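Local coordinates for protein rhamnonate dehydratase (Gibberella zeae PH-1, PDB 3FXG) that probably catalyses the magnesium-dependent dehydration of rhamnonate, as a lyase of the enolase superfamily, at residues Val78-Gly83 with Leu144-Asn149; Tyr278-Phe283 with Leu305-Lys310; Ile42-Ser47 with Thr57-Asn62; Glu98-Gly103 with Phe113-Arg118; Glu249-Ser252 with Gly258-Leu261. All coordinates share one frame; numbering follows the deposited sequence.

Contact 1. Residues Val78-Gly83 with Leu144-Asn149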
# COMPACT_ATOMS: atom_id res chain seq x y z
N VAL A 78 29.42 -34.34 29.92
CA VAL A 78 29.52 -34.18 28.47
C VAL A 78 28.16 -34.09 27.80
O VAL A 78 27.30 -34.95 27.98
CB VAL A 78 30.29 -35.36 27.82
CG1 VAL A 78 30.36 -35.17 26.31
CG2 VAL A 78 31.70 -35.46 28.40
N GLY A 79 27.97 -33.03 27.03
CA GLY A 79 26.73 -32.85 26.31
C GLY A 79 27.06 -33.09 24.85
O GLY A 79 28.18 -32.81 24.42
N PHE A 80 26.12 -33.63 24.09
CA PHE A 80 26.38 -33.88 22.68
C PHE A 80 25.13 -33.78 21.82
O PHE A 80 24.01 -33.76 22.33
CB PHE A 80 27.05 -35.25 22.49
CG PHE A 80 26.29 -36.40 23.10
CD1 PHE A 80 25.11 -36.86 22.53
CD2 PHE A 80 26.75 -37.02 24.26
CE1 PHE A 80 24.40 -37.92 23.09
CE2 PHE A 80 26.05 -38.08 24.83
CZ PHE A 80 24.87 -38.53 24.24
N ALA A 81 25.33 -33.71 20.51
CA ALA A 81 24.23 -33.63 19.56
C ALA A 81 24.73 -34.03 18.18
O ALA A 81 25.93 -33.96 17.91
CB ALA A 81 23.68 -32.21 19.52
N THR A 82 23.82 -34.46 17.32
CA THR A 82 24.18 -34.88 15.98
C THR A 82 23.42 -34.06 14.95
O THR A 82 22.42 -33.41 15.27
CB THR A 82 23.87 -36.39 15.77
OG1 THR A 82 24.37 -36.81 14.49
CG2 THR A 82 22.37 -36.63 15.82
N GLY A 83 23.91 -34.07 13.72
CA GLY A 83 23.26 -33.33 12.65
C GLY A 83 23.91 -33.68 11.33
O GLY A 83 24.84 -34.49 11.29
N LEU A 144 23.64 -28.65 29.47
CA LEU A 144 22.94 -27.93 30.53
C LEU A 144 21.95 -28.84 31.25
O LEU A 144 21.84 -28.81 32.48
CB LEU A 144 22.20 -26.71 29.96
CG LEU A 144 23.09 -25.57 29.45
CD1 LEU A 144 22.22 -24.47 28.86
CD2 LEU A 144 23.94 -25.03 30.59
N GLY A 145 21.22 -29.65 30.48
CA GLY A 145 20.26 -30.56 31.09
C GLY A 145 20.96 -31.60 31.95
O GLY A 145 20.47 -31.96 33.02
N LYS A 146 22.11 -32.08 31.48
CA LYS A 146 22.85 -33.09 32.22
C LYS A 146 23.45 -32.55 33.51
O LYS A 146 23.43 -33.22 34.54
CB LYS A 146 23.93 -33.71 31.32
CG LYS A 146 23.34 -34.67 30.32
CD LYS A 146 24.32 -35.13 29.26
CE LYS A 146 23.64 -36.13 28.33
NZ LYS A 146 24.50 -36.53 27.18
N VAL A 147 23.98 -31.33 33.46
CA VAL A 147 24.55 -30.73 34.66
C VAL A 147 23.48 -30.52 35.73
O VAL A 147 23.72 -30.78 36.91
CB VAL A 147 25.24 -29.38 34.35
CG1 VAL A 147 25.69 -28.71 35.64
CG2 VAL A 147 26.44 -29.61 33.44
N ARG A 148 22.30 -30.07 35.32
CA ARG A 148 21.20 -29.83 36.25
C ARG A 148 20.36 -31.07 36.51
O ARG A 148 19.47 -31.05 37.36
CB ARG A 148 20.29 -28.72 35.73
CG ARG A 148 20.96 -27.35 35.69
CD ARG A 148 20.06 -26.33 35.05
NE ARG A 148 20.65 -25.00 35.10
CZ ARG A 148 20.51 -24.09 34.15
NH1 ARG A 148 19.79 -24.38 33.07
NH2 ARG A 148 21.08 -22.90 34.27
N ASN A 149 20.64 -32.14 35.78
CA ASN A 149 19.89 -33.38 35.91
C ASN A 149 18.41 -33.16 35.59
O ASN A 149 17.53 -33.65 36.29
CB ASN A 149 20.02 -33.94 37.33
CG ASN A 149 19.50 -35.36 37.44
OD1 ASN A 149 19.01 -35.78 38.50
ND2 ASN A 149 19.61 -36.12 36.36
O HOH W 1 26.74 -37.52 28.41
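Lys146 reaches across to Phe80 and Val78 because its side chain leaves the helix with CG beside the backbone N (chi1 -75°) and then runs fully extended to its ammonium group. Phe80 answers with CG lodged between its own backbone N and carbonyl carbon (chi1 55°), a setting that brings the end of the ring to the lysine, which it meets at about a right angle. Lys146 NZ ends 3.2 Å from Phe80 CE2 and 3.8 Å from the centroid of the Phe80 ring, an off-centre cation-pi contact in which NZ comes in obliquely, nearest CE2. The aliphatic part of the lysine is used as well, since Lys146 CD packs 3.2 Å from Val78 O. That carbonyl takes only a weak direct bond from Lys146 NZ at 3.3 Å, but a water strengthens the link: it donates to Val78 O at 2.7 Å and accepts from Lys146 NZ at 2.7 Å. The strongest polar partner of the ammonium group is Asp142, one turn earlier on the same helix, whose carboxylate also accepts from Phe80 N; one acid thus holds both lysine and strand in place. Strand 78-84 is the outermost strand, within the chain, of the antiparallel sheet of the enolase-type N-terminal domain, hydrogen-bonded on one side to strand 66-73. Residues 144-148 of helix 128-148 run roughly antiparallel to strand residues 78-83, at 149°, and the helix ends just beyond the lysine in a Schellman motif with Asn149, where Arg148 turns to Glu150 of the second subunit.

Contact 2. Residues Tyr278-Phe283 with Leu305-Lys310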
# COMPACT_ATOMS: atom_id res chain seq x y z
N TYR A 278 16.60 -20.12 7.53
CA TYR A 278 17.48 -20.01 8.70
C TYR A 278 17.44 -18.67 9.43
O TYR A 278 17.17 -17.63 8.82
CB TYR A 278 18.93 -20.26 8.26
CG TYR A 278 19.09 -21.40 7.28
CD1 TYR A 278 19.55 -22.65 7.70
CD2 TYR A 278 18.76 -21.24 5.93
CE1 TYR A 278 19.68 -23.71 6.79
CE2 TYR A 278 18.88 -22.29 5.03
CZ TYR A 278 19.34 -23.52 5.46
OH TYR A 278 19.45 -24.55 4.56
N SER A 279 17.75 -18.71 10.73
CA SER A 279 17.80 -17.55 11.62
C SER A 279 16.48 -16.84 11.86
O SER A 279 15.52 -17.01 11.11
CB SER A 279 18.82 -16.52 11.12
OG SER A 279 18.23 -15.59 10.23
N ARG A 280 16.43 -16.03 12.92
CA ARG A 280 15.21 -15.30 13.24
C ARG A 280 14.91 -14.29 12.14
O ARG A 280 13.75 -13.95 11.91
CB ARG A 280 15.35 -14.60 14.60
CG ARG A 280 16.54 -13.63 14.76
CD ARG A 280 16.55 -13.06 16.19
NE ARG A 280 17.63 -12.11 16.46
CZ ARG A 280 18.80 -12.43 17.01
NH1 ARG A 280 19.06 -13.68 17.36
NH2 ARG A 280 19.70 -11.48 17.25
N TYR A 281 15.95 -13.85 11.46
CA TYR A 281 15.81 -12.88 10.37
C TYR A 281 15.19 -13.54 9.15
O TYR A 281 14.46 -12.91 8.39
CB TYR A 281 17.17 -12.30 10.02
CG TYR A 281 17.83 -11.64 11.21
CD1 TYR A 281 17.34 -10.44 11.72
CD2 TYR A 281 18.91 -12.24 11.85
CE1 TYR A 281 17.91 -9.84 12.84
CE2 TYR A 281 19.49 -11.65 12.97
CZ TYR A 281 18.99 -10.45 13.45
OH TYR A 281 19.56 -9.86 14.56
N GLY A 282 15.50 -14.82 8.96
CA GLY A 282 14.95 -15.54 7.83
C GLY A 282 13.49 -15.85 8.06
O GLY A 282 12.66 -15.68 7.17
N PHE A 283 13.16 -16.28 9.27
CA PHE A 283 11.78 -16.63 9.59
C PHE A 283 10.82 -15.47 9.77
O PHE A 283 9.61 -15.63 9.58
CB PHE A 283 11.76 -17.55 10.82
CG PHE A 283 12.14 -18.96 10.49
CD1 PHE A 283 11.20 -19.82 9.91
CD2 PHE A 283 13.44 -19.41 10.65
CE1 PHE A 283 11.56 -21.10 9.49
CE2 PHE A 283 13.82 -20.68 10.23
CZ PHE A 283 12.88 -21.52 9.65
N LEU A 305 18.40 -24.59 19.11
CA LEU A 305 17.25 -24.42 19.99
C LEU A 305 17.13 -22.98 20.47
O LEU A 305 16.04 -22.42 20.51
CB LEU A 305 17.36 -25.37 21.19
CG LEU A 305 16.26 -25.28 22.25
CD1 LEU A 305 14.90 -25.47 21.60
CD2 LEU A 305 16.49 -26.33 23.33
N THR A 306 18.26 -22.38 20.84
CA THR A 306 18.26 -20.99 21.30
C THR A 306 17.58 -20.07 20.29
O THR A 306 16.71 -19.28 20.64
CB THR A 306 19.70 -20.51 21.56
OG1 THR A 306 20.33 -21.37 22.52
CG2 THR A 306 19.69 -19.07 22.09
N GLU A 307 17.98 -20.17 19.02
CA GLU A 307 17.39 -19.32 17.98
C GLU A 307 15.95 -19.76 17.70
O GLU A 307 15.09 -18.92 17.41
CB GLU A 307 18.21 -19.40 16.69
CG GLU A 307 17.72 -18.46 15.58
CD GLU A 307 18.17 -17.01 15.76
OE1 GLU A 307 18.05 -16.48 16.88
OE2 GLU A 307 18.62 -16.40 14.77
N LEU A 308 15.68 -21.06 17.78
CA LEU A 308 14.34 -21.57 17.53
C LEU A 308 13.34 -21.02 18.54
O LEU A 308 12.19 -20.75 18.21
CB LEU A 308 14.33 -23.11 17.58
CG LEU A 308 12.98 -23.79 17.35
CD1 LEU A 308 12.38 -23.34 16.01
CD2 LEU A 308 13.17 -25.30 17.37
N LEU A 309 13.78 -20.85 19.78
CA LEU A 309 12.91 -20.30 20.81
C LEU A 309 12.48 -18.88 20.42
O LEU A 309 11.35 -18.48 20.67
CB LEU A 309 13.63 -20.26 22.16
CG LEU A 309 13.91 -21.62 22.81
CD1 LEU A 309 14.86 -21.45 23.99
CD2 LEU A 309 12.60 -22.24 23.26
N LYS A 310 13.39 -18.14 19.81
CA LYS A 310 13.10 -16.77 19.39
C LYS A 310 12.19 -16.75 18.16
O LYS A 310 11.34 -15.88 18.01
CB LYS A 310 14.39 -16.00 19.10
CG LYS A 310 15.25 -15.79 20.34
CD LYS A 310 16.44 -14.89 20.06
CE LYS A 310 17.25 -14.64 21.33
NZ LYS A 310 17.83 -15.89 21.87
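The guanidinium group of Arg280 has the ring of Tyr281 on one face, with CE2 offset toward its rim, and the carboxylate of Glu307 at its edge. OE1 of Glu307 lies in the guanidinium plane and offers its syn lone pair to Arg280 NH1 at 3.0 Å, a salt bridge in which the two planes stand 79° apart. The tyrosine ring, in turn, carries Arg280 CG over its centre. The other carboxylate oxygen serves the backbone: Arg280 N donates to Glu307 OE2 at 2.9 Å, approaching from above the carboxylate plane. Both oxygens thus bond to the same residue, and the bend at chi2 of Glu307 (80°) turns its carboxylate to Arg280 N. Helices 279-287 and 305-316 follow strands 270-273 and 294-295 of the (beta/alpha)-barrel domain, and the axes of their short segments approach to 9.4 Å at 35°. Arg280 NH1 is shared with Glu114 of the N-terminal domain, so two acids flank one nitrogen and would probably stabilise its charge in this buried setting. The tail of Lys310 packs alongside, its CD 4.0 Å from Arg280 NH1, while its amine goes to Asn110. Arg280 NE reaches Ala316 O of the second subunit.

Contact 3. Residues Ile42-Ser47 with Thr57-Asn62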
# COMPACT_ATOMS: atom_id res chain seq x y z
N ILE A 42 10.00 -38.71 -6.36
CA ILE A 42 9.84 -37.50 -5.56
C ILE A 42 10.26 -36.29 -6.38
O ILE A 42 11.36 -36.26 -6.94
CB ILE A 42 10.71 -37.55 -4.29
CG1 ILE A 42 10.31 -38.75 -3.43
CG2 ILE A 42 10.55 -36.26 -3.50
CD1 ILE A 42 11.16 -38.91 -2.17
N SER A 43 9.38 -35.29 -6.45
CA SER A 43 9.68 -34.07 -7.19
C SER A 43 10.68 -33.25 -6.37
O SER A 43 10.47 -33.01 -5.18
CB SER A 43 8.40 -33.27 -7.41
OG SER A 43 8.65 -32.10 -8.18
N THR A 44 11.77 -32.82 -7.02
CA THR A 44 12.80 -32.03 -6.35
C THR A 44 13.27 -30.90 -7.28
O THR A 44 12.87 -30.84 -8.44
CB THR A 44 14.03 -32.89 -5.99
OG1 THR A 44 14.83 -33.08 -7.16
CG2 THR A 44 13.61 -34.25 -5.45
N PRO A 45 14.11 -29.98 -6.76
CA PRO A 45 14.62 -28.87 -7.57
C PRO A 45 15.46 -29.35 -8.75
O PRO A 45 15.64 -28.63 -9.73
CB PRO A 45 15.45 -28.07 -6.57
CG PRO A 45 14.75 -28.31 -5.28
CD PRO A 45 14.46 -29.79 -5.34
N ALA A 46 15.96 -30.58 -8.66
CA ALA A 46 16.79 -31.15 -9.72
C ALA A 46 16.02 -32.07 -10.67
O ALA A 46 16.59 -32.60 -11.62
CB ALA A 46 17.97 -31.91 -9.11
N SER A 47 14.73 -32.26 -10.41
CA SER A 47 13.91 -33.13 -11.25
C SER A 47 13.79 -32.62 -12.68
O SER A 47 13.28 -33.33 -13.55
CB SER A 47 12.52 -33.30 -10.63
OG SER A 47 12.60 -34.01 -9.41
N THR A 57 19.87 -39.19 -4.52
CA THR A 57 21.30 -39.27 -4.24
C THR A 57 22.08 -38.91 -5.51
O THR A 57 23.22 -38.46 -5.43
CB THR A 57 21.73 -40.68 -3.76
OG1 THR A 57 21.33 -41.66 -4.73
CG2 THR A 57 21.09 -41.00 -2.42
N SER A 58 21.46 -39.11 -6.67
CA SER A 58 22.12 -38.82 -7.94
C SER A 58 22.63 -37.38 -7.97
O SER A 58 23.77 -37.13 -8.39
CB SER A 58 21.16 -39.05 -9.11
OG SER A 58 20.08 -38.13 -9.09
N TRP A 59 21.81 -36.43 -7.51
CA TRP A 59 22.23 -35.04 -7.49
C TRP A 59 22.92 -34.62 -6.19
O TRP A 59 23.32 -33.47 -6.04
CB TRP A 59 21.06 -34.09 -7.81
CG TRP A 59 19.80 -34.29 -7.03
CD1 TRP A 59 18.71 -35.03 -7.40
CD2 TRP A 59 19.46 -33.70 -5.76
NE1 TRP A 59 17.72 -34.94 -6.45
CE2 TRP A 59 18.16 -34.13 -5.44
CE3 TRP A 59 20.14 -32.86 -4.88
CZ2 TRP A 59 17.51 -33.73 -4.26
CZ3 TRP A 59 19.50 -32.46 -3.70
CH2 TRP A 59 18.20 -32.90 -3.40
N GLY A 60 23.03 -35.56 -5.25
CA GLY A 60 23.74 -35.27 -4.01
C GLY A 60 23.03 -34.97 -2.70
O GLY A 60 23.63 -34.39 -1.81
N ILE A 61 21.77 -35.38 -2.55
CA ILE A 61 21.06 -35.09 -1.31
C ILE A 61 21.78 -35.70 -0.09
O ILE A 61 21.58 -35.25 1.04
CB ILE A 61 19.61 -35.63 -1.36
CG1 ILE A 61 18.77 -34.94 -0.27
CG2 ILE A 61 19.60 -37.14 -1.15
CD1 ILE A 61 17.28 -35.22 -0.38
N ASN A 62 22.62 -36.69 -0.33
CA ASN A 62 23.34 -37.38 0.74
C ASN A 62 24.83 -37.05 0.76
O ASN A 62 25.61 -37.73 1.43
CB ASN A 62 23.16 -38.89 0.57
CG ASN A 62 23.79 -39.40 -0.71
OD1 ASN A 62 23.86 -38.68 -1.72
ND2 ASN A 62 24.25 -40.65 -0.69
O HOH W 2 15.37 -35.95 -7.87
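Two type I beta turns, Thr44 to Ser47 and Thr57 to Gly60, abut with Ala46 and Trp59 nearest, their CA atoms 7.0 Å apart. The methyl of Ala46 lies over one face of the indole, its CB 3.8 Å from the centroid of the five-membered ring of Trp59 and 18° off the ring normal, a CH-pi contact. It approaches toward the rim, Ala46 CB being closest to Trp59 CD1 at 3.6 Å. Ile61 N lies over the opposite face, toward the rim, so the indole sits between partner loop and own backbone. Trp59 takes a chi1 of 50°, which places CG between the backbone N and the carbonyl carbon and projects the ring to the other loop. Its pyrrole nitrogen is joined to Thr44 through a water, which accepts from Trp59 NE1 at 2.9 Å and lies 3.0 Å from Thr44 OG1. That hydroxyl also accepts from Ala46 N at 3.1 Å, while Ser47 OG takes the N-H of Thr44 at 2.8 Å, so the turn that presents the methyl is braced by its own side chains. Pro45 O and Trp59 O accept hydrogen bonds from Arg118 and His96 of the third subunit. This ST turn on a beta turn, its Thr44 side chain about 11 Å from the magnesium ion, is consistent with the loops closing the barrel's active site in the enolase superfamily.

Contact 4. Residues Glu98-Gly103 with Phe113-Arg118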
# COMPACT_ATOMS: atom_id res chain seq x y z
N GLU A 98 35.24 -23.14 17.81
CA GLU A 98 35.83 -23.56 19.08
C GLU A 98 36.32 -22.39 19.93
O GLU A 98 36.21 -22.41 21.15
CB GLU A 98 36.98 -24.54 18.84
CG GLU A 98 37.49 -25.19 20.13
CD GLU A 98 38.49 -26.31 19.88
OE1 GLU A 98 38.42 -26.95 18.81
OE2 GLU A 98 39.32 -26.57 20.77
N ARG A 99 36.86 -21.36 19.27
CA ARG A 99 37.38 -20.19 19.97
C ARG A 99 36.37 -19.48 20.88
O ARG A 99 36.76 -18.85 21.86
CB ARG A 99 37.95 -19.18 18.96
CG ARG A 99 36.89 -18.41 18.17
CD ARG A 99 37.54 -17.57 17.07
NE ARG A 99 38.09 -18.41 16.00
CZ ARG A 99 38.96 -17.99 15.09
NH1 ARG A 99 39.41 -16.74 15.12
NH2 ARG A 99 39.40 -18.82 14.16
N PHE A 100 35.09 -19.56 20.54
CA PHE A 100 34.06 -18.89 21.33
C PHE A 100 33.57 -19.74 22.50
O PHE A 100 32.99 -19.23 23.45
CB PHE A 100 32.86 -18.55 20.45
CG PHE A 100 33.22 -17.75 19.23
CD1 PHE A 100 33.59 -16.42 19.34
CD2 PHE A 100 33.19 -18.35 17.97
CE1 PHE A 100 33.93 -15.68 18.20
CE2 PHE A 100 33.54 -17.62 16.83
CZ PHE A 100 33.91 -16.29 16.95
N LEU A 101 33.83 -21.04 22.41
CA LEU A 101 33.35 -21.97 23.43
C LEU A 101 34.27 -22.31 24.59
O LEU A 101 33.83 -22.37 25.73
CB LEU A 101 32.93 -23.27 22.74
CG LEU A 101 31.98 -23.10 21.54
CD1 LEU A 101 31.84 -24.42 20.81
CD2 LEU A 101 30.63 -22.59 22.03
N ILE A 102 35.55 -22.56 24.31
CA ILE A 102 36.48 -22.94 25.37
C ILE A 102 36.56 -21.90 26.49
O ILE A 102 36.82 -20.73 26.24
CB ILE A 102 37.90 -23.20 24.82
CG1 ILE A 102 37.85 -24.18 23.65
CG2 ILE A 102 38.78 -23.77 25.93
CD1 ILE A 102 37.17 -25.50 23.97
N GLY A 103 36.32 -22.36 27.72
CA GLY A 103 36.37 -21.47 28.87
C GLY A 103 35.09 -20.71 29.16
O GLY A 103 35.00 -20.02 30.17
N PHE A 113 25.47 -17.92 20.86
CA PHE A 113 24.85 -17.97 19.54
C PHE A 113 25.11 -16.69 18.75
O PHE A 113 25.45 -16.75 17.57
CB PHE A 113 23.33 -18.18 19.63
CG PHE A 113 22.66 -18.12 18.29
CD1 PHE A 113 22.69 -19.22 17.44
CD2 PHE A 113 22.08 -16.94 17.84
CE1 PHE A 113 22.17 -19.14 16.15
CE2 PHE A 113 21.56 -16.84 16.55
CZ PHE A 113 21.61 -17.94 15.70
N GLU A 114 24.94 -15.54 19.39
CA GLU A 114 25.17 -14.27 18.71
C GLU A 114 26.60 -14.18 18.20
O GLU A 114 26.85 -13.69 17.11
CB GLU A 114 24.88 -13.09 19.64
CG GLU A 114 23.44 -13.01 20.11
CD GLU A 114 22.46 -12.92 18.96
OE1 GLU A 114 22.64 -12.04 18.09
OE2 GLU A 114 21.50 -13.72 18.92
N GLN A 115 27.54 -14.66 19.00
CA GLN A 115 28.94 -14.61 18.59
C GLN A 115 29.20 -15.51 17.39
O GLN A 115 29.79 -15.08 16.40
CB GLN A 115 29.86 -15.01 19.76
CG GLN A 115 29.81 -14.02 20.92
CD GLN A 115 30.82 -14.33 22.00
OE1 GLN A 115 31.07 -15.50 22.31
NE2 GLN A 115 31.41 -13.29 22.59
N MSE A 116 28.76 -16.76 17.46
CA MSE A 116 28.98 -17.68 16.35
C MSE A 116 28.27 -17.21 15.09
O MSE A 116 28.82 -17.30 13.99
CB MSE A 116 28.51 -19.09 16.72
CG MSE A 116 29.32 -19.75 17.84
SE MSE A 116 28.85 -21.61 18.07
CE MSE A 116 27.27 -21.40 19.16
N TYR A 117 27.05 -16.71 15.24
CA TYR A 117 26.28 -16.26 14.08
C TYR A 117 26.86 -14.99 13.45
O TYR A 117 27.07 -14.94 12.24
CB TYR A 117 24.82 -16.00 14.46
CG TYR A 117 23.95 -15.67 13.27
CD1 TYR A 117 23.39 -16.67 12.49
CD2 TYR A 117 23.75 -14.34 12.88
CE1 TYR A 117 22.63 -16.37 11.35
CE2 TYR A 117 23.00 -14.02 11.74
CZ TYR A 117 22.45 -15.04 10.98
OH TYR A 117 21.70 -14.73 9.86
N ARG A 118 27.11 -13.97 14.26
CA ARG A 118 27.63 -12.73 13.72
C ARG A 118 29.07 -12.83 13.23
O ARG A 118 29.46 -12.14 12.29
CB ARG A 118 27.47 -11.60 14.75
CG ARG A 118 25.99 -11.23 14.98
CD ARG A 118 25.81 -10.10 15.99
NE ARG A 118 26.28 -8.79 15.52
CZ ARG A 118 25.65 -8.04 14.62
NH1 ARG A 118 24.51 -8.44 14.07
NH2 ARG A 118 26.14 -6.85 14.30
O HOH W 3 32.70 -16.63 24.03
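Phe100 meets the neighbouring helix through two residues, Gln115 and Met116, the latter modelled as selenomethionine. Both lie on the same side of the ring: Gln115 CB is 4.0 Å from Phe100 CD1, with Gln115 O over that face, and Met116 CG is 4.1 Å from Phe100 CD2, the Phe100 and Met116 side chains sliding past each other in opposite directions. Leu101 adds a looser touch, its CD2 4.5 Å from Met116 SE. A water bridges the Phe100 carbonyl and the Gln115 amide: it donates to Phe100 O at 2.7 Å and to Gln115 OE1 at 2.6 Å, consistent with the amide oxygen facing the partner helix, the amide and ring planes 51° apart. This is helix-to-helix packing inside the N-terminal domain of the enolase superfamily, where helices 86-101 and 109-119 follow strand 78-84 of the antiparallel sheet and are joined by a short connection. What sets Phe100 lies further out. With CG beside the backbone N (chi1 -54°), its ring stands against Arg99 CG, which lies over the centre of the opposite face, and Tyr52 of the third subunit meets it edge-to-face. Ile133 of helix 128-148 backs Met116, and Ile11 and Ile14 of strand 11-19 back Leu101. Trp49 of the third subunit packs on Gln115.

Contact 5. Residues Glu249-Ser252 with Gly258-Leu261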
# COMPACT_ATOMS: atom_id res chain seq x y z
N GLU A 249 6.08 -26.73 1.37
CA GLU A 249 7.24 -26.26 0.61
C GLU A 249 7.06 -26.34 -0.90
O GLU A 249 7.90 -26.91 -1.60
CB GLU A 249 8.49 -27.05 1.04
CG GLU A 249 9.77 -26.21 0.97
CD GLU A 249 11.01 -26.93 1.48
OE1 GLU A 249 12.04 -26.25 1.68
OE2 GLU A 249 10.98 -28.17 1.66
N CYS A 250 5.98 -25.75 -1.39
CA CYS A 250 5.70 -25.74 -2.83
C CYS A 250 6.74 -24.96 -3.61
O CYS A 250 7.10 -25.35 -4.72
CB CYS A 250 4.33 -25.12 -3.10
SG CYS A 250 2.95 -26.03 -2.42
N LEU A 251 7.22 -23.87 -3.03
CA LEU A 251 8.19 -23.02 -3.71
C LEU A 251 9.62 -23.14 -3.18
O LEU A 251 9.87 -23.68 -2.11
CB LEU A 251 7.77 -21.56 -3.59
CG LEU A 251 6.33 -21.21 -4.02
CD1 LEU A 251 6.09 -19.72 -3.79
CD2 LEU A 251 6.12 -21.58 -5.47
N SER A 252 10.55 -22.62 -3.98
CA SER A 252 11.95 -22.59 -3.59
C SER A 252 12.02 -21.67 -2.37
O SER A 252 11.23 -20.73 -2.25
CB SER A 252 12.79 -21.98 -4.71
OG SER A 252 14.03 -21.51 -4.21
N GLY A 258 6.40 -15.47 -3.17
CA GLY A 258 5.41 -16.07 -4.05
C GLY A 258 4.14 -16.56 -3.38
O GLY A 258 3.11 -16.73 -4.03
N PHE A 259 4.19 -16.81 -2.07
CA PHE A 259 3.00 -17.28 -1.38
C PHE A 259 1.88 -16.25 -1.36
O PHE A 259 0.71 -16.60 -1.18
CB PHE A 259 3.35 -17.75 0.03
CG PHE A 259 4.01 -19.10 0.05
CD1 PHE A 259 3.27 -20.24 -0.24
CD2 PHE A 259 5.38 -19.22 0.28
CE1 PHE A 259 3.89 -21.49 -0.32
CE2 PHE A 259 6.01 -20.46 0.20
CZ PHE A 259 5.26 -21.60 -0.10
N ALA A 260 2.23 -14.98 -1.55
CA ALA A 260 1.22 -13.93 -1.57
C ALA A 260 0.34 -14.17 -2.80
O ALA A 260 -0.88 -13.97 -2.77
CB ALA A 260 1.89 -12.56 -1.66
N LEU A 261 0.97 -14.60 -3.89
CA LEU A 261 0.27 -14.88 -5.14
C LEU A 261 -0.51 -16.18 -5.00
O LEU A 261 -1.64 -16.29 -5.50
CB LEU A 261 1.28 -15.00 -6.28
CG LEU A 261 2.17 -13.78 -6.56
CD1 LEU A 261 3.27 -14.17 -7.53
CD2 LEU A 261 1.33 -12.65 -7.13
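Cys250 and Leu251 carry the contact with Phe259, and the segment reaches them from Glu249, whose first side-chain bond points away and whose OE1 is hydrogen-bonded to His276; its OE2 lies close to Glu275, a magnesium ligand. At Cys250 it is the backbone that touches, N sitting at the edge of the Phe259 ring, near its plane, 4.4 Å from CZ. Its side chain is about 10 Å from the metal and packs on Phe271 and Thr232. Leu251 does most of the work. With CG beside the backbone N (chi1 -52°), Leu251 CD1 lies over the centre of the Phe259 ring, 4.1 Å from the centroid and 11° off the normal, a CH-pi contact. Leu251 CD1 also rests 3.7 Å from Gly258 CA, where the absence of a side chain lets it come so near. The loop follows strand 246-248 and leads into helix 259-265, so this is a strand-to-helix connection of the (beta/alpha)-barrel, doubled back on the helix it introduces. Phe259 also packs on Phe271 and Thr273 of the next strand, 270-273, which places its ring between loop and barrel wall. Ser252 ends the segment, its OG accepting from Asp254 N while the residue packs on Met121 of the third subunit.

Along the chain contact 3 comes first, then contact 1 with contact 4 nested inside its loop, and last contacts 5 and 2. Contacts 1 and 4 belong to the N-terminal domain, their centres about 17 Å apart; strand 78-84 leads into helix 86-101. Contacts 2 and 5 lie in the barrel domain, centres about 20 Å apart. The domains meet where Glu114 OE2 of contact 4 and Arg280 NH1 of contact 2 form a salt bridge of 2.9 Å. Contact 3 lies in the loop between helix 36-39 and strand 66-73. Contacts 2, 3, 4 and, through Ser252, 5 touch the third subunit, and contacts 1 and 2 the second, so the domain boundary at Arg280 also borders neighbouring subunits.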